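PDB 3S9V: abietadiene synthase, chloroplastic, which belongs to the plant terpene synthases, largely helical enzymes, and joins an N-terminal terpene synthase region to a metal-binding one in a single chain. Local coordinates for residues A[252-255]-A[256-260]; A[624-628]-A[629-633]. All coordinates share one frame; numbering follows the deposited sequence.

Contact 1 (A[252-255]-A[256-260])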
loop_
_atom_site.group_PDB
_atom_site.type_symbol
_atom_site.label_atom_id
_atom_site.label_comp_id
_atom_site.label_asym_id
_atom_site.label_seq_id
_atom_site.Cartn_x
_atom_site.Cartn_y
_atom_site.Cartn_z
ATOM N N ASN A 252 10.426 -14.105 31.061
ATOM C CA ASN A 252 11.793 -14.571 30.835
ATOM C C ASN A 252 12.104 -14.469 29.339
ATOM O O ASN A 252 13.196 -14.051 28.944
ATOM C CB ASN A 252 11.963 -16.030 31.278
ATOM C CG ASN A 252 11.974 -16.187 32.785
ATOM O OD1 ASN A 252 12.538 -15.355 33.504
ATOM N ND2 ASN A 252 11.366 -17.269 33.276
ATOM N N PHE A 253 11.131 -14.865 28.516
ATOM C CA PHE A 253 11.261 -14.829 27.064
ATOM C C PHE A 253 11.484 -13.406 26.559
ATOM O O PHE A 253 12.301 -13.178 25.665
ATOM C CB PHE A 253 10.014 -15.456 26.420
ATOM C CG PHE A 253 9.837 -15.124 24.961
ATOM C CD1 PHE A 253 9.066 -14.028 24.571
ATOM C CD2 PHE A 253 10.422 -15.912 23.978
ATOM C CE1 PHE A 253 8.877 -13.723 23.221
ATOM C CE2 PHE A 253 10.239 -15.617 22.626
ATOM C CZ PHE A 253 9.463 -14.517 22.248
ATOM N N VAL A 254 10.765 -12.443 27.128
ATOM C CA VAL A 254 10.939 -11.056 26.719
ATOM C C VAL A 254 12.313 -10.568 27.166
ATOM O O VAL A 254 13.017 -9.902 26.409
ATOM C CB VAL A 254 9.857 -10.143 27.332
ATOM C CG1 VAL A 254 10.220 -8.683 27.109
ATOM C CG2 VAL A 254 8.503 -10.457 26.713
ATOM N N LEU A 255 12.694 -10.906 28.395
ATOM C CA LEU A 255 13.988 -10.494 28.929
ATOM C C LEU A 255 15.154 -11.192 28.238
ATOM O O LEU A 255 16.297 -10.728 28.314
ATOM C CB LEU A 255 14.048 -10.740 30.437
ATOM C CG LEU A 255 13.241 -9.721 31.239
ATOM C CD1 LEU A 255 13.160 -10.135 32.688
ATOM C CD2 LEU A 255 13.897 -8.352 31.100
ATOM N N LYS A 256 14.873 -12.302 27.566
ATOM C CA LYS A 256 15.919 -13.017 26.853
ATOM C C LYS A 256 16.354 -12.120 25.699
ATOM O O LYS A 256 17.538 -12.039 25.367
ATOM C CB LYS A 256 15.393 -14.351 26.314
ATOM C CG LYS A 256 16.400 -15.114 25.457
ATOM C CD LYS A 256 15.906 -16.509 25.101
ATOM C CE LYS A 256 14.625 -16.468 24.275
ATOM N NZ LYS A 256 14.817 -15.847 22.932
ATOM N N LYS A 257 15.380 -11.429 25.112
ATOM C CA LYS A 257 15.624 -10.525 23.995
ATOM C C LYS A 257 16.185 -9.164 24.440
ATOM O O LYS A 257 17.154 -8.668 23.861
ATOM C CB LYS A 257 14.316 -10.310 23.215
ATOM C CG LYS A 257 14.467 -9.786 21.770
ATOM C CD LYS A 257 15.145 -8.426 21.694
ATOM C CE LYS A 257 15.159 -7.879 20.270
ATOM N NZ LYS A 257 15.862 -8.777 19.308
ATOM N N PHE A 258 15.600 -8.569 25.477
ATOM C CA PHE A 258 16.051 -7.250 25.914
ATOM C C PHE A 258 16.961 -7.152 27.136
ATOM O O PHE A 258 17.338 -6.053 27.533
ATOM C CB PHE A 258 14.840 -6.342 26.107
ATOM C CG PHE A 258 13.946 -6.278 24.908
ATOM C CD1 PHE A 258 12.808 -7.064 24.832
ATOM C CD2 PHE A 258 14.257 -5.442 23.841
ATOM C CE1 PHE A 258 11.982 -7.021 23.709
ATOM C CE2 PHE A 258 13.444 -5.392 22.715
ATOM C CZ PHE A 258 12.300 -6.184 22.650
ATOM N N GLY A 259 17.298 -8.285 27.744
ATOM C CA GLY A 259 18.188 -8.267 28.891
ATOM C C GLY A 259 17.767 -7.647 30.218
ATOM O O GLY A 259 17.564 -8.372 31.198
ATOM N N ASN A 260 17.637 -6.322 30.275
ATOM C CA ASN A 260 17.292 -5.664 31.535
ATOM C C ASN A 260 16.047 -4.775 31.511
ATOM O O ASN A 260 15.825 -3.991 32.431
ATOM C CB ASN A 260 18.492 -4.849 32.018
ATOM C CG ASN A 260 18.881 -3.749 31.044
ATOM O OD1 ASN A 260 18.403 -3.716 29.905
ATOM N ND2 ASN A 260 19.756 -2.843 31.485
HETATM O O HOH W 1 12.578 -13.466 22.883
#
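Val254 and Phe258, one turn apart on helix 245-258, form the tight side of this contact. CG1 of Val254 lies 3.8 Å from CD1 of Phe258, and the same pair shares a backbone bond, Phe258 N to Val254 O at 3.1 Å, nearly straight at 163°. Pointing CG1 anti to the backbone N (chi1 169°) carries this branch down the helix to the ring, while CD of Lys257 covers one ring face near its centre. Tyr266 meets the Phe258 ring edge-to-face, and Lys257 ends in a salt bridge with Glu51. Apolar, branched Leu255 suits the buried flank against Phe76; its CD2 reaches Gly259 O at 3.7 Å. The other flank is wetter. Lys256, exposed, bends at chi3 and chi4, curling NZ back to a water 3.3 Å away that donates to Phe253 O and sits above the rim of the Phe253 ring. Lys256 N makes only weak backbone bonds. Beyond Phe258 the helix stops: Gly259 N still reaches Leu255 O at 2.7 Å, but its positive phi, easy for glycine, turns the chain, and Asn260 N bonds Phe258 O. This is a glycine-terminated helix C-terminus closed by a classic gamma turn.

Contact 2 (A[624-628]-A[629-633])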
loop_
_atom_site.group_PDB
_atom_site.type_symbol
_atom_site.label_atom_id
_atom_site.label_comp_id
_atom_site.label_asym_id
_atom_site.label_seq_id
_atom_site.Cartn_x
_atom_site.Cartn_y
_atom_site.Cartn_z
ATOM N N TYR A 624 -22.561 2.600 -39.662
ATOM C CA TYR A 624 -23.178 1.421 -39.078
ATOM C C TYR A 624 -22.907 1.382 -37.582
ATOM O O TYR A 624 -21.818 1.730 -37.122
ATOM C CB TYR A 624 -22.615 0.160 -39.743
ATOM C CG TYR A 624 -23.199 -1.139 -39.234
ATOM C CD1 TYR A 624 -24.558 -1.420 -39.377
ATOM C CD2 TYR A 624 -22.390 -2.092 -38.612
ATOM C CE1 TYR A 624 -25.101 -2.619 -38.915
ATOM C CE2 TYR A 624 -22.921 -3.295 -38.146
ATOM C CZ TYR A 624 -24.278 -3.554 -38.301
ATOM O OH TYR A 624 -24.813 -4.740 -37.842
ATOM N N VAL A 625 -23.911 0.969 -36.823
ATOM C CA VAL A 625 -23.772 0.869 -35.385
ATOM C C VAL A 625 -24.054 -0.577 -35.022
ATOM O O VAL A 625 -25.203 -0.972 -34.858
ATOM C CB VAL A 625 -24.769 1.781 -34.663
ATOM C CG1 VAL A 625 -24.642 1.602 -33.163
ATOM C CG2 VAL A 625 -24.516 3.228 -35.050
ATOM N N PRO A 626 -22.996 -1.392 -34.897
ATOM C CA PRO A 626 -23.157 -2.806 -34.555
ATOM C C PRO A 626 -23.669 -2.998 -33.140
ATOM O O PRO A 626 -23.771 -2.040 -32.379
ATOM C CB PRO A 626 -21.750 -3.363 -34.747
ATOM C CG PRO A 626 -20.888 -2.203 -34.354
ATOM C CD PRO A 626 -21.570 -1.043 -35.034
ATOM N N SER A 627 -24.001 -4.238 -32.796
ATOM C CA SER A 627 -24.473 -4.547 -31.458
ATOM C C SER A 627 -23.290 -4.367 -30.512
ATOM O O SER A 627 -22.152 -4.203 -30.955
ATOM C CB SER A 627 -24.961 -5.994 -31.381
ATOM O OG SER A 627 -23.874 -6.902 -31.481
ATOM N N PHE A 628 -23.557 -4.413 -29.213
ATOM C CA PHE A 628 -22.508 -4.259 -28.217
ATOM C C PHE A 628 -21.419 -5.332 -28.373
ATOM O O PHE A 628 -20.246 -5.007 -28.565
ATOM C CB PHE A 628 -23.096 -4.330 -26.804
ATOM C CG PHE A 628 -22.087 -4.080 -25.718
ATOM C CD1 PHE A 628 -21.574 -2.804 -25.506
ATOM C CD2 PHE A 628 -21.629 -5.124 -24.921
ATOM C CE1 PHE A 628 -20.621 -2.571 -24.514
ATOM C CE2 PHE A 628 -20.677 -4.903 -23.929
ATOM C CZ PHE A 628 -20.173 -3.622 -23.725
ATOM N N ASN A 629 -21.814 -6.599 -28.288
ATOM C CA ASN A 629 -20.878 -7.712 -28.417
ATOM C C ASN A 629 -19.991 -7.630 -29.647
ATOM O O ASN A 629 -18.779 -7.828 -29.557
ATOM C CB ASN A 629 -21.629 -9.042 -28.435
ATOM C CG ASN A 629 -22.032 -9.494 -27.054
ATOM O OD1 ASN A 629 -22.648 -8.742 -26.301
ATOM N ND2 ASN A 629 -21.687 -10.731 -26.710
ATOM N N GLU A 630 -20.585 -7.351 -30.798
ATOM C CA GLU A 630 -19.794 -7.263 -32.012
ATOM C C GLU A 630 -18.847 -6.081 -31.951
ATOM O O GLU A 630 -17.687 -6.204 -32.330
ATOM C CB GLU A 630 -20.675 -7.143 -33.253
ATOM C CG GLU A 630 -19.869 -6.980 -34.540
ATOM C CD GLU A 630 -20.704 -7.152 -35.802
ATOM O OE1 GLU A 630 -21.705 -6.427 -35.963
ATOM O OE2 GLU A 630 -20.353 -8.009 -36.639
ATOM N N TYR A 631 -19.335 -4.944 -31.465
ATOM C CA TYR A 631 -18.499 -3.754 -31.367
ATOM C C TYR A 631 -17.330 -3.989 -30.420
ATOM O O TYR A 631 -16.162 -3.844 -30.805
ATOM C CB TYR A 631 -19.309 -2.553 -30.876
ATOM C CG TYR A 631 -18.446 -1.347 -30.556
ATOM C CD1 TYR A 631 -18.065 -1.069 -29.248
ATOM C CD2 TYR A 631 -17.978 -0.509 -31.572
ATOM C CE1 TYR A 631 -17.235 0.019 -28.953
ATOM C CE2 TYR A 631 -17.148 0.577 -31.291
ATOM C CZ TYR A 631 -16.784 0.834 -29.978
ATOM O OH TYR A 631 -15.977 1.908 -29.690
ATOM N N ILE A 632 -17.649 -4.352 -29.183
ATOM C CA ILE A 632 -16.623 -4.603 -28.187
ATOM C C ILE A 632 -15.549 -5.588 -28.633
ATOM O O ILE A 632 -14.380 -5.378 -28.344
ATOM C CB ILE A 632 -17.243 -5.066 -26.849
ATOM C CG1 ILE A 632 -17.431 -3.849 -25.949
ATOM C CG2 ILE A 632 -16.337 -6.063 -26.144
ATOM C CD1 ILE A 632 -16.128 -3.092 -25.686
ATOM N N GLU A 633 -15.927 -6.659 -29.329
ATOM C CA GLU A 633 -14.921 -7.613 -29.792
ATOM C C GLU A 633 -13.869 -6.958 -30.694
ATOM O O GLU A 633 -12.677 -7.214 -30.536
ATOM C CB GLU A 633 -15.575 -8.788 -30.520
ATOM C CG GLU A 633 -16.321 -9.738 -29.586
ATOM C CD GLU A 633 -15.483 -10.179 -28.382
ATOM O OE1 GLU A 633 -14.337 -10.641 -28.579
ATOM O OE2 GLU A 633 -15.978 -10.067 -27.237
HETATM O O HOH W 2 -22.971 -6.724 -38.484
HETATM O O HOH W 3 -23.694 -6.462 -34.529
#
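Ile632 sets CG1 over one face of the Phe628 ring, 3.9 Å from its centroid, a CH-pi contact offset toward CZ. Phe628 turns CG anti to its own backbone N (chi1 -176°), which helps lay its ring along Ile632, and Ile632 N bonds Phe628 O at 2.7 Å beneath them. Away from this pair, CG of Pro626 rests 3.8 Å from CB of Tyr631: residues just before the N-cap and four after it, the positions of a hydrophobic staple. Between Pro626 and the helix stands the N-cap, Ser627. Its small side chain lets OG swing back over the first turn and accept a weak bond from Glu630 N at 3.4 Å, while Ser627 O takes Tyr631 N at 3.0 Å. Glu630 would complete a capping box, yet a water comes between, accepting from Ser627 N and donating to OE1; a second water links OE1 to Tyr624 OH. Farther out, Asp706 accepts from Phe628 N, Trp619 packs on Pro626 and Tyr631, and Asp683 holds Tyr631 OH. With Ser627 OG, Asp706 and, through water, Glu630 all serving N-H groups here, acidic and hydroxyl oxygens probably offset the positive end of the helix dipole.

Overall arrangement
Contacts 1 and 2 treat opposite ends of helices: residues 252-260 close helix 245-258, whereas residues 624-633 open helix 628-638. They are remote from each other, with centres about 70 Å apart and nearest atoms about 55 Å apart, on opposite sides of the chain's centre, from which they lie about 33 and 38 Å. Contact 1 falls in the N-terminal terpene synthase region and contact 2 in the metal-binding region. Neither includes a metal or ligand. Contact 2 is nevertheless tied to helix 669-693 through Asp683, in a sequence consistent with the second metal-binding motif of class I terpene synthases; contact 1 is plain structural packing.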